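Local coordinates for protein CofB (Escherichia coli, PDB 5AX6) that serves as a trimeric minor pilin of the type IVb pilus CFA/III in enterotoxigenic bacteria, where it probably takes part in pilus assembly, at residues Gly51-Thr59 with Thr69-Trp77. Numbering follows the deposited sequence.
Sequences GIPYINRTT and TNASEFINW. With ACT (acetate ion), chain B.
Asn-56 points its amide into the bend of 69-77, and ND2 donates to Phe-74 O at 3.0 Å. The acceptor lies close to the amide plane, yet the donor stands 46° out of the carbonyl plane. With CG anti to the carbonyl carbon (chi1 -69°), the amide is set beside Ser-72 O, while CB packs on Glu-73 O. Asparagine suits this place because it can give and receive: a water bridges ND2 to Ala-71 O, while a second donates to OD1, at 2.6 Å, and to Ser-72 O. A leucine here would probably leave Phe-74 O without this donor and break both water bridges. On the apolar side, CB of Asn-56 rests against CG1 of Ile-75 (3.7 Å), whose CD1 runs on to CB of Pro-53 (4.3 Å); the cis-proline opens the type I turn 53-56 and offers a compact ring. Beyond the amide, Glu-73 lays CB beside Arg-57 O and extends its carboxylate to Ser-68, while the methyl CG2 of Thr-58 lies 3.7 Å from Glu-73 O, leaving OG1 for Asn-60. The CB of Arg-57 points away from 69-77, and NH1 donates in the guanidinium plane to Tyr-54 O (2.8 Å) and Asn-56 O. Both segments, within the pilin domain, lie against strand 121-130: the Thr-58 backbone bonds to Phe-128 and Ala-130, and edge strand 75-76 pairs antiparallel with it through Ile-75 and Ile-126.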
# COMPACT_ATOMS: atom_id res chain seq x y z
N GLY A 51 12.49 -43.56 -4.56
CA GLY A 51 12.26 -44.82 -3.88
C GLY A 51 11.35 -44.65 -2.68
O GLY A 51 10.75 -43.59 -2.48
N ILE A 52 11.24 -45.71 -1.90
CA ILE A 52 10.49 -45.71 -0.64
C ILE A 52 11.02 -44.64 0.32
O ILE A 52 12.23 -44.47 0.44
CB ILE A 52 10.59 -47.10 0.02
CG1 ILE A 52 9.91 -48.15 -0.86
CG2 ILE A 52 10.02 -47.08 1.44
CD1 ILE A 52 9.99 -49.57 -0.32
N PRO A 53 10.12 -43.91 1.02
CA PRO A 53 8.66 -43.97 1.06
C PRO A 53 7.98 -42.97 0.12
O PRO A 53 6.75 -42.85 0.14
CB PRO A 53 8.36 -43.59 2.50
CG PRO A 53 9.40 -42.50 2.78
CD PRO A 53 10.65 -42.95 2.01
N TYR A 54 8.76 -42.26 -0.68
CA TYR A 54 8.20 -41.18 -1.48
C TYR A 54 7.25 -41.69 -2.54
O TYR A 54 6.29 -41.00 -2.88
CB TYR A 54 9.30 -40.39 -2.17
CG TYR A 54 10.25 -39.71 -1.22
CD1 TYR A 54 9.78 -38.77 -0.31
CD2 TYR A 54 11.61 -39.98 -1.25
CE1 TYR A 54 10.65 -38.12 0.56
CE2 TYR A 54 12.48 -39.33 -0.40
CZ TYR A 54 12.00 -38.42 0.50
OH TYR A 54 12.87 -37.77 1.37
N ILE A 55 7.54 -42.86 -3.10
CA ILE A 55 6.70 -43.38 -4.18
C ILE A 55 5.53 -44.22 -3.67
O ILE A 55 4.75 -44.73 -4.47
CB ILE A 55 7.50 -44.26 -5.16
CG1 ILE A 55 8.18 -45.41 -4.42
CG2 ILE A 55 8.51 -43.41 -5.92
CD1 ILE A 55 8.93 -46.36 -5.34
N ASN A 56 5.41 -44.38 -2.36
CA ASN A 56 4.32 -45.17 -1.79
C ASN A 56 2.96 -44.53 -2.08
O ASN A 56 2.76 -43.35 -1.79
CB ASN A 56 4.48 -45.33 -0.28
CG ASN A 56 5.65 -46.21 0.09
OD1 ASN A 56 6.66 -46.25 -0.62
ND2 ASN A 56 5.52 -46.92 1.20
N ARG A 57 2.02 -45.31 -2.62
CA ARG A 57 0.64 -44.85 -2.81
C ARG A 57 -0.35 -45.94 -2.47
O ARG A 57 -0.11 -47.11 -2.73
CB ARG A 57 0.37 -44.42 -4.26
CG ARG A 57 1.25 -43.30 -4.76
CD ARG A 57 0.89 -41.99 -4.10
NE ARG A 57 1.60 -40.93 -4.78
CZ ARG A 57 2.86 -40.61 -4.54
NH1 ARG A 57 3.55 -41.25 -3.59
NH2 ARG A 57 3.44 -39.64 -5.24
N THR A 58 -1.49 -45.53 -1.92
CA THR A 58 -2.64 -46.43 -1.86
C THR A 58 -3.61 -46.02 -2.97
O THR A 58 -3.46 -44.96 -3.57
CB THR A 58 -3.31 -46.38 -0.48
OG1 THR A 58 -3.86 -45.08 -0.25
CG2 THR A 58 -2.27 -46.69 0.62
N THR A 59 -4.60 -46.86 -3.26
CA THR A 59 -5.47 -46.58 -4.40
C THR A 59 -6.94 -46.51 -4.02
O THR A 59 -7.82 -46.53 -4.90
CB THR A 59 -5.29 -47.63 -5.51
OG1 THR A 59 -5.60 -48.92 -4.98
CG2 THR A 59 -3.86 -47.63 -6.02
N THR A 69 -3.29 -53.14 2.44
CA THR A 69 -2.67 -54.02 3.43
C THR A 69 -1.19 -54.20 3.13
O THR A 69 -0.53 -55.04 3.72
CB THR A 69 -3.32 -55.41 3.43
OG1 THR A 69 -3.17 -56.00 2.13
CG2 THR A 69 -4.80 -55.32 3.79
N ASN A 70 -0.70 -53.41 2.18
CA ASN A 70 0.63 -53.61 1.60
C ASN A 70 1.59 -52.51 2.08
O ASN A 70 1.33 -51.34 1.87
CB ASN A 70 0.49 -53.63 0.07
CG ASN A 70 1.77 -53.98 -0.66
OD1 ASN A 70 2.86 -53.64 -0.22
ND2 ASN A 70 1.63 -54.67 -1.79
N ALA A 71 2.69 -52.89 2.74
CA ALA A 71 3.56 -51.90 3.39
C ALA A 71 4.36 -51.08 2.39
O ALA A 71 5.02 -50.10 2.77
CB ALA A 71 4.50 -52.59 4.38
N SER A 72 4.32 -51.48 1.13
CA SER A 72 4.93 -50.70 0.06
C SER A 72 3.92 -49.72 -0.52
O SER A 72 4.24 -48.96 -1.43
CB SER A 72 5.47 -51.62 -1.03
OG SER A 72 4.42 -52.05 -1.88
N GLU A 73 2.69 -49.76 -0.01
CA GLU A 73 1.65 -48.84 -0.46
C GLU A 73 1.35 -47.81 0.62
O GLU A 73 1.47 -46.61 0.39
CB GLU A 73 0.37 -49.61 -0.84
CG GLU A 73 0.60 -50.52 -2.04
CD GLU A 73 -0.60 -51.37 -2.39
OE1 GLU A 73 -1.59 -51.37 -1.62
OE2 GLU A 73 -0.54 -52.05 -3.43
N PHE A 74 0.99 -48.27 1.82
CA PHE A 74 0.86 -47.32 2.91
C PHE A 74 2.24 -46.99 3.46
O PHE A 74 3.24 -47.62 3.10
CB PHE A 74 -0.07 -47.84 4.02
CG PHE A 74 0.42 -49.05 4.74
CD1 PHE A 74 1.37 -48.94 5.76
CD2 PHE A 74 -0.10 -50.31 4.45
CE1 PHE A 74 1.80 -50.07 6.45
CE2 PHE A 74 0.33 -51.44 5.15
CZ PHE A 74 1.28 -51.33 6.15
N ILE A 75 2.29 -45.99 4.33
CA ILE A 75 3.55 -45.57 4.93
C ILE A 75 3.48 -45.80 6.44
O ILE A 75 2.65 -45.20 7.13
CB ILE A 75 3.84 -44.10 4.62
CG1 ILE A 75 4.08 -43.94 3.11
CG2 ILE A 75 5.06 -43.59 5.40
CD1 ILE A 75 4.26 -42.47 2.69
N ASN A 76 4.32 -46.68 6.96
CA ASN A 76 4.31 -46.93 8.39
C ASN A 76 4.90 -45.72 9.10
O ASN A 76 5.84 -45.10 8.59
CB ASN A 76 5.08 -48.21 8.72
CG ASN A 76 4.67 -48.81 10.05
OD1 ASN A 76 3.88 -48.23 10.79
ND2 ASN A 76 5.22 -49.97 10.36
N TRP A 77 4.35 -45.35 10.25
CA TRP A 77 4.78 -44.13 10.93
C TRP A 77 5.05 -44.39 12.41
O TRP A 77 4.50 -45.33 12.98
CB TRP A 77 3.72 -43.04 10.77
CG TRP A 77 4.16 -41.64 11.19
CD1 TRP A 77 3.88 -41.01 12.37
CD2 TRP A 77 4.92 -40.71 10.41
NE1 TRP A 77 4.43 -39.75 12.37
CE2 TRP A 77 5.08 -39.54 11.18
CE3 TRP A 77 5.52 -40.76 9.14
CZ2 TRP A 77 5.79 -38.43 10.73
CZ3 TRP A 77 6.22 -39.65 8.69
CH2 TRP A 77 6.35 -38.50 9.48
C ACT B . 14.58 -40.54 -3.69
O ACT B . 14.06 -39.96 -4.67
OXT ACT B . 14.06 -41.64 -3.32
CH3 ACT B . 15.78 -39.93 -3.01
O HOH W 1 1.13 -44.02 0.95
O HOH W 2 6.54 -48.06 -2.50
O HOH W 3 7.42 -48.85 2.53
O HOH W 4 3.15 -47.86 -4.04
O HOH W 5 -4.29 -49.41 -1.84